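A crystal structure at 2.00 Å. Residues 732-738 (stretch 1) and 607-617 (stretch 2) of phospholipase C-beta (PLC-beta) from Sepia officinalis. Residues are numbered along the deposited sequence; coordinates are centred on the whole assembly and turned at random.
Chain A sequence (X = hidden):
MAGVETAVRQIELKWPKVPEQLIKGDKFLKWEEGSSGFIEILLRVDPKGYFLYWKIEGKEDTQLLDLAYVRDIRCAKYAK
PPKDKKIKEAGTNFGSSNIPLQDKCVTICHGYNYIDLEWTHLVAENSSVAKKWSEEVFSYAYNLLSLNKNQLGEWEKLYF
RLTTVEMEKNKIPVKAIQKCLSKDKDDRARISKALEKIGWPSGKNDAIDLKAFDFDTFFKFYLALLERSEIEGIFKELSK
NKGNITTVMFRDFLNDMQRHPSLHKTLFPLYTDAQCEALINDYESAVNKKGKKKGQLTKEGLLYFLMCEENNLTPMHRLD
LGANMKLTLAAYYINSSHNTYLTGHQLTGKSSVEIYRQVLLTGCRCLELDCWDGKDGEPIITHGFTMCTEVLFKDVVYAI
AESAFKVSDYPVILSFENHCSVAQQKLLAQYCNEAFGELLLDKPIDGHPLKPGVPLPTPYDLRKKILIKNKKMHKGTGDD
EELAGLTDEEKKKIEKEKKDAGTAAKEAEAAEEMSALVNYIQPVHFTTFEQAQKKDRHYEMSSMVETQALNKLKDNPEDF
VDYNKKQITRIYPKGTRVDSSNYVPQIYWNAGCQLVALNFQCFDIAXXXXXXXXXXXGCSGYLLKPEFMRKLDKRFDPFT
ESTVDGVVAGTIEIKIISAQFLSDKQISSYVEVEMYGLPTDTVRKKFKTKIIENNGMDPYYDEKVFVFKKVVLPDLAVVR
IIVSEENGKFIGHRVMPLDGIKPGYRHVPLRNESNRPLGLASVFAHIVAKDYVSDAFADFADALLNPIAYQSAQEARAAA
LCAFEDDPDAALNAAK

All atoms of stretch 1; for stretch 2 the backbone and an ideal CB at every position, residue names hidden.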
ATOM      1  N   GLY A 732      -4.774  13.214   2.834  1.00 22.24           N
ATOM      2  CA  GLY A 732      -4.674  11.996   2.045  1.00 21.48           C
ATOM      3  C   GLY A 732      -3.761  12.165   0.850  1.00 21.25           C
ATOM      4  O   GLY A 732      -3.335  13.278   0.528  1.00 21.09           O
ATOM      5  N   HIS A 733      -3.449  11.052   0.200  1.00 20.74           N
ATOM      6  CA  HIS A 733      -2.587  11.068  -0.963  1.00 20.85           C
ATOM      7  C   HIS A 733      -2.946   9.942  -1.924  1.00 20.83           C
ATOM      8  O   HIS A 733      -3.789   9.091  -1.629  1.00 19.82           O
ATOM      9  CB  HIS A 733      -1.118  10.954  -0.531  1.00 21.17           C
ATOM     10  CG  HIS A 733      -0.677   9.553  -0.252  1.00 21.05           C
ATOM     11  ND1 HIS A 733       0.441   8.998  -0.833  1.00 22.37           N
ATOM     12  CD2 HIS A 733      -1.221   8.582   0.522  1.00 21.13           C
ATOM     13  CE1 HIS A 733       0.568   7.745  -0.428  1.00 22.51           C
ATOM     14  NE2 HIS A 733      -0.425   7.469   0.398  1.00 21.44           N
ATOM     15  N   ARG A 734      -2.298   9.950  -3.080  1.00 21.15           N
ATOM     16  CA  ARG A 734      -2.404   8.852  -4.033  1.00 21.59           C
ATOM     17  C   ARG A 734      -1.147   8.789  -4.894  1.00 22.02           C
ATOM     18  O   ARG A 734      -0.747   9.795  -5.476  1.00 22.13           O
ATOM     19  CB  ARG A 734      -3.649   9.017  -4.909  1.00 21.65           C
ATOM     20  CG  ARG A 734      -3.979   7.808  -5.781  1.00 22.78           C
ATOM     21  CD  ARG A 734      -4.384   6.598  -4.955  1.00 23.40           C
ATOM     22  NE  ARG A 734      -4.665   5.447  -5.814  1.00 24.40           N
ATOM     23  CZ  ARG A 734      -5.871   5.092  -6.254  1.00 26.57           C
ATOM     24  NH1 ARG A 734      -6.964   5.771  -5.907  1.00 26.41           N
ATOM     25  NH2 ARG A 734      -5.984   4.029  -7.043  1.00 27.60           N
ATOM     26  N   VAL A 735      -0.534   7.605  -4.957  1.00 22.34           N
ATOM     27  CA  VAL A 735       0.650   7.368  -5.772  1.00 22.73           C
ATOM     28  C   VAL A 735       0.226   6.682  -7.070  1.00 23.58           C
ATOM     29  O   VAL A 735      -0.487   5.677  -7.042  1.00 23.04           O
ATOM     30  CB  VAL A 735       1.677   6.492  -5.014  1.00 22.91           C
ATOM     31  CG1 VAL A 735       2.838   6.095  -5.918  1.00 22.56           C
ATOM     32  CG2 VAL A 735       2.203   7.233  -3.790  1.00 22.44           C
ATOM     33  N   MET A 736       0.655   7.242  -8.198  1.00 24.14           N
ATOM     34  CA  MET A 736       0.315   6.727  -9.514  1.00 24.99           C
ATOM     35  C   MET A 736       1.601   6.481 -10.311  1.00 24.73           C
ATOM     36  O   MET A 736       2.194   7.419 -10.831  1.00 24.68           O
ATOM     37  CB  MET A 736      -0.576   7.729 -10.247  1.00 25.88           C
ATOM     38  CG  MET A 736      -1.966   7.879  -9.638  1.00 28.31           C
ATOM     39  SD  MET A 736      -2.904   9.219 -10.401  1.00 34.71           S
ATOM     40  CE  MET A 736      -2.089  10.639  -9.678  1.00 33.53           C
ATOM     41  N   PRO A 737       2.052   5.218 -10.389  1.00 24.67           N
ATOM     42  CA  PRO A 737       3.232   4.911 -11.203  1.00 24.86           C
ATOM     43  C   PRO A 737       2.987   5.276 -12.663  1.00 25.49           C
ATOM     44  O   PRO A 737       1.885   5.057 -13.162  1.00 25.30           O
ATOM     45  CB  PRO A 737       3.382   3.396 -11.037  1.00 24.69           C
ATOM     46  CG  PRO A 737       2.677   3.084  -9.763  1.00 24.17           C
ATOM     47  CD  PRO A 737       1.516   4.012  -9.736  1.00 24.36           C
ATOM     48  N   LEU A 738       3.989   5.840 -13.334  1.00 26.12           N
ATOM     49  CA  LEU A 738       3.825   6.276 -14.725  1.00 27.06           C
ATOM     50  C   LEU A 738       3.748   5.091 -15.681  1.00 27.82           C
ATOM     51  O   LEU A 738       3.216   5.221 -16.780  1.00 27.86           O
ATOM     52  CB  LEU A 738       4.945   7.216 -15.164  1.00 27.12           C
ATOM     53  CG  LEU A 738       5.168   8.501 -14.367  1.00 27.75           C
ATOM     54  CD1 LEU A 738       6.059   9.443 -15.172  1.00 27.43           C
ATOM     55  CD2 LEU A 738       3.855   9.180 -13.986  1.00 27.42           C
ATOM     56  N   UNK A 607       7.818   5.879   3.159  1.00 21.25           N
ATOM     57  CA  UNK A 607       6.877   4.785   3.416  1.00 21.44           C
ATOM     58  C   UNK A 607       5.571   4.933   2.638  1.00 21.40           C
ATOM     59  O   UNK A 607       5.037   3.950   2.133  1.00 20.92           O
ATOM     60  CB  UNK A 607       6.571   4.705   4.913  1.00 21.44           C
ATOM     61  N   UNK A 608       5.068   6.158   2.539  1.00 22.22           N
ATOM     62  CA  UNK A 608       3.892   6.451   1.716  1.00 22.86           C
ATOM     63  C   UNK A 608       4.078   5.985   0.268  1.00 22.30           C
ATOM     64  O   UNK A 608       3.190   5.350  -0.299  1.00 22.34           O
ATOM     65  CB  UNK A 608       3.594   7.951   1.744  1.00 22.86           C
ATOM     66  N   UNK A 609       5.243   6.277  -0.306  1.00 21.88           N
ATOM     67  CA  UNK A 609       5.569   5.878  -1.679  1.00 21.51           C
ATOM     68  C   UNK A 609       5.763   4.365  -1.795  1.00 21.11           C
ATOM     69  O   UNK A 609       5.274   3.738  -2.737  1.00 20.59           O
ATOM     70  CB  UNK A 609       6.831   6.602  -2.153  1.00 21.51           C
ATOM     71  N   UNK A 610       6.467   3.787  -0.830  1.00 20.57           N
ATOM     72  CA  UNK A 610       6.730   2.354  -0.820  1.00 20.38           C
ATOM     73  C   UNK A 610       5.442   1.535  -0.834  1.00 20.24           C
ATOM     74  O   UNK A 610       5.271   0.649  -1.672  1.00 20.22           O
ATOM     75  CB  UNK A 610       7.567   1.985   0.406  1.00 20.38           C
ATOM     76  N   UNK A 611       4.530   1.848   0.080  1.00 20.09           N
ATOM     77  CA  UNK A 611       3.266   1.123   0.162  1.00 20.65           C
ATOM     78  C   UNK A 611       2.412   1.361  -1.084  1.00 20.83           C
ATOM     79  O   UNK A 611       1.746   0.443  -1.564  1.00 20.86           O
ATOM     80  CB  UNK A 611       2.496   1.540   1.416  1.00 20.65           C
ATOM     81  N   UNK A 612       2.469   2.578  -1.620  1.00 20.85           N
ATOM     82  CA  UNK A 612       1.802   2.909  -2.871  1.00 21.08           C
ATOM     83  C   UNK A 612       2.214   2.067  -4.067  1.00 21.48           C
ATOM     84  O   UNK A 612       1.350   1.570  -4.800  1.00 21.92           O
ATOM     85  CB  UNK A 612       2.056   4.382  -3.197  1.00 21.08           C
ATOM     86  N   UNK A 613       3.517   1.894  -4.273  1.00 21.43           N
ATOM     87  CA  UNK A 613       3.999   1.173  -5.452  1.00 21.68           C
ATOM     88  C   UNK A 613       3.835  -0.337  -5.319  1.00 21.54           C
ATOM     89  O   UNK A 613       3.522  -1.012  -6.303  1.00 21.11           O
ATOM     90  CB  UNK A 613       5.471   1.508  -5.703  1.00 21.68           C
ATOM     91  N   UNK A 614       4.016  -0.857  -4.104  1.00 21.66           N
ATOM     92  CA  UNK A 614       3.925  -2.300  -3.865  1.00 21.73           C
ATOM     93  C   UNK A 614       2.487  -2.815  -3.681  1.00 22.30           C
ATOM     94  O   UNK A 614       2.291  -4.007  -3.438  1.00 22.64           O
ATOM     95  CB  UNK A 614       4.748  -2.657  -2.626  1.00 21.73           C
ATOM     96  N   UNK A 615       1.491  -1.940  -3.807  1.00 22.66           N
ATOM     97  CA  UNK A 615       0.107  -2.384  -3.925  1.00 23.14           C
ATOM     98  C   UNK A 615      -0.082  -3.151  -5.229  1.00 22.96           C
ATOM     99  O   UNK A 615      -0.880  -4.084  -5.297  1.00 22.66           O
ATOM    100  CB  UNK A 615      -0.852  -1.194  -3.857  1.00 23.14           C
ATOM    101  N   UNK A 616       0.665  -2.753  -6.256  1.00 23.04           N
ATOM    102  CA  UNK A 616       0.541  -3.347  -7.582  1.00 23.38           C
ATOM    103  C   UNK A 616       1.179  -4.738  -7.649  1.00 23.17           C
ATOM    104  O   UNK A 616       1.858  -5.170  -6.719  1.00 22.67           O
ATOM    105  CB  UNK A 616       1.181  -2.430  -8.626  1.00 23.38           C
ATOM    106  N   UNK A 617       0.918  -5.439  -8.750  1.00 22.89           N
ATOM    107  CA  UNK A 617       1.274  -6.846  -8.902  1.00 22.81           C
ATOM    108  C   UNK A 617       0.716  -7.704  -7.756  1.00 22.76           C
ATOM    109  O   UNK A 617       1.433  -8.487  -7.135  1.00 22.05           O
ATOM    110  CB  UNK A 617       2.795  -6.993  -8.973  1.00 22.81           C
TER

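Most of stretch 1 is a strand that turns His 733, Val 735 and Pro 737 toward a helix running across it at 54°, and each position of stretch 2 can be judged by what the strand offers.

Position 607 has nothing of the strand within 5.5 Å of its ideal CB, so stretch 1 sets no preference; it is Met 607.

At 608 the CA-to-CB bond points sideways, yet the ideal CB lies 3.7 Å from His 733 CE1. A small side chain such as alanine, serine or cysteine could sit beside the imidazole. The residue is Cys 608, whose SG stands 4.8 Å from the centroid of the His 733 ring, a sulfur-aromatic approach. Its backbone matters as well: Cys 608 O lies at the ring edge, 3.6 Å from His 733 CE1, and water 1 hydrogen-bonds to both Cys 608 O and His 733 NE2.

Position 609 points away, but its ideal CB is still 4.9 Å from Val 735 CG2, so stretch 1 weakly favours an apolar residue of moderate size. It is Val 609, whose closest contact is through the backbone, CA lying 4.2 Å from Val 735 CG2.

Positions 610 and 611 point away and sideways, beyond the strand's reach, and many residues would serve. They are Asn 610 and Leu 611.

Position 612 is the most restricted. Its CB would point toward the strand and fall 2.8 Å from Val 735 CB, a clash. Phi/psi of -58/-48 is ordinary helix and does not itself ask for glycine; the packing does. Gly 612 lets its CA come within 4.2 Å of Val 735 CB.

At 613 the bond is sideways, the ideal CB 5.2 Å from Pro 737 CG and 5.3 Å from Val 735 CG1. Valine, isoleucine or leucine could fill this gap. Val 613 does so, its CG1 4.1 Å from Val 735 CG1.

Position 614 is out of reach and is Phe 614. Position 615 points toward the strand but has no neighbour near its ideal CB; a long side chain is possible, and Glu 615 finds its hydrogen bonds elsewhere in the structure.

Position 616 also points toward the strand across open space. A large side chain could span it, apolar where it passes the Pro 737 ring, with a polar tip suited to water 2, already held by Arg 734 NE and Val 735 O. Tyr 616 does both: CE2 packs 3.8 Å from Pro 737 CD, while OH is 3.0 Å from water 2.

Position 617, out of reach with positive phi, suits asparagine or glycine; it is Asn 617.

Stretch 2 607-617: MCVNLGVFEYN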
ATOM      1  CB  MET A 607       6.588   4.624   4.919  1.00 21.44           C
ATOM      2  CG  MET A 607       7.566   3.701   5.647  1.00 22.10           C
ATOM      3  SD  MET A 607       7.810   2.097   4.843  1.00 22.60           S
ATOM      4  CE  MET A 607       6.168   1.397   4.936  1.00 22.52           C
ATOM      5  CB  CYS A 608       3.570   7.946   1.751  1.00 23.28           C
ATOM      6  SG  CYS A 608       2.996   8.530   3.358  1.00 27.63           S
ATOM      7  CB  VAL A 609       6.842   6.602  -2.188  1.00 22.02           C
ATOM      8  CG1 VAL A 609       7.298   6.040  -3.513  1.00 21.55           C
ATOM      9  CG2 VAL A 609       6.585   8.103  -2.306  1.00 22.46           C
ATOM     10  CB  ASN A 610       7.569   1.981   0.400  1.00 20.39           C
ATOM     11  CG  ASN A 610       8.041   0.542   0.365  1.00 20.60           C
ATOM     12  OD1 ASN A 610       8.914   0.181  -0.427  1.00 20.23           O
ATOM     13  ND2 ASN A 610       7.466  -0.291   1.225  1.00 19.31           N
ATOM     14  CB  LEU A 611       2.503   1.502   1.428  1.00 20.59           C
ATOM     15  CG  LEU A 611       3.238   1.128   2.721  1.00 21.61           C
ATOM     16  CD1 LEU A 611       2.482   1.654   3.931  1.00 22.17           C
ATOM     17  CD2 LEU A 611       3.439  -0.367   2.812  1.00 22.25           C
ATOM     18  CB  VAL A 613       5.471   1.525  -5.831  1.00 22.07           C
ATOM     19  CG1 VAL A 613       5.635   3.048  -6.015  1.00 21.67           C
ATOM     20  CG2 VAL A 613       6.455   1.002  -4.815  1.00 22.06           C
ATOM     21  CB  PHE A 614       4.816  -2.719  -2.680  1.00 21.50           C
ATOM     22  CG  PHE A 614       6.266  -2.909  -3.050  1.00 20.95           C
ATOM     23  CD1 PHE A 614       6.647  -3.933  -3.900  1.00 20.27           C
ATOM     24  CD2 PHE A 614       7.246  -2.057  -2.559  1.00 20.11           C
ATOM     25  CE1 PHE A 614       7.979  -4.116  -4.247  1.00 19.67           C
ATOM     26  CE2 PHE A 614       8.576  -2.232  -2.904  1.00 20.01           C
ATOM     27  CZ  PHE A 614       8.941  -3.264  -3.748  1.00 20.08           C
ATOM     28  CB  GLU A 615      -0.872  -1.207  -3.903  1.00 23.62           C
ATOM     29  CG  GLU A 615      -2.326  -1.673  -3.856  1.00 26.07           C
ATOM     30  CD  GLU A 615      -3.331  -0.555  -3.894  1.00 29.88           C
ATOM     31  OE1 GLU A 615      -2.999   0.554  -4.370  1.00 32.45           O
ATOM     32  OE2 GLU A 615      -4.468  -0.792  -3.430  1.00 33.34           O
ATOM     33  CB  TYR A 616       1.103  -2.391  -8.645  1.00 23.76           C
ATOM     34  CG  TYR A 616       0.221  -1.174  -8.817  1.00 25.28           C
ATOM     35  CD1 TYR A 616      -0.856  -1.201  -9.691  1.00 27.57           C
ATOM     36  CD2 TYR A 616       0.437  -0.014  -8.077  1.00 26.95           C
ATOM     37  CE1 TYR A 616      -1.687  -0.104  -9.846  1.00 28.79           C
ATOM     38  CE2 TYR A 616      -0.389   1.091  -8.225  1.00 28.08           C
ATOM     39  CZ  TYR A 616      -1.453   1.033  -9.112  1.00 29.11           C
ATOM     40  OH  TYR A 616      -2.284   2.112  -9.280  1.00 31.50           O
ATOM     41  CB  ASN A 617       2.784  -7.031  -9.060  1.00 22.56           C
ATOM     42  CG  ASN A 617       3.142  -8.368  -9.694  1.00 23.32           C
ATOM     43  OD1 ASN A 617       2.470  -8.822 -10.625  1.00 23.01           O
ATOM     44  ND2 ASN A 617       4.198  -9.007  -9.190  1.00 21.25           N
TER
HETATM   45  O   HOH W   1       0.812   4.914   1.175  1.00 19.74           O
HETATM   46  O   HOH W   2      -2.662   3.969  -6.936  1.00 37.77           O
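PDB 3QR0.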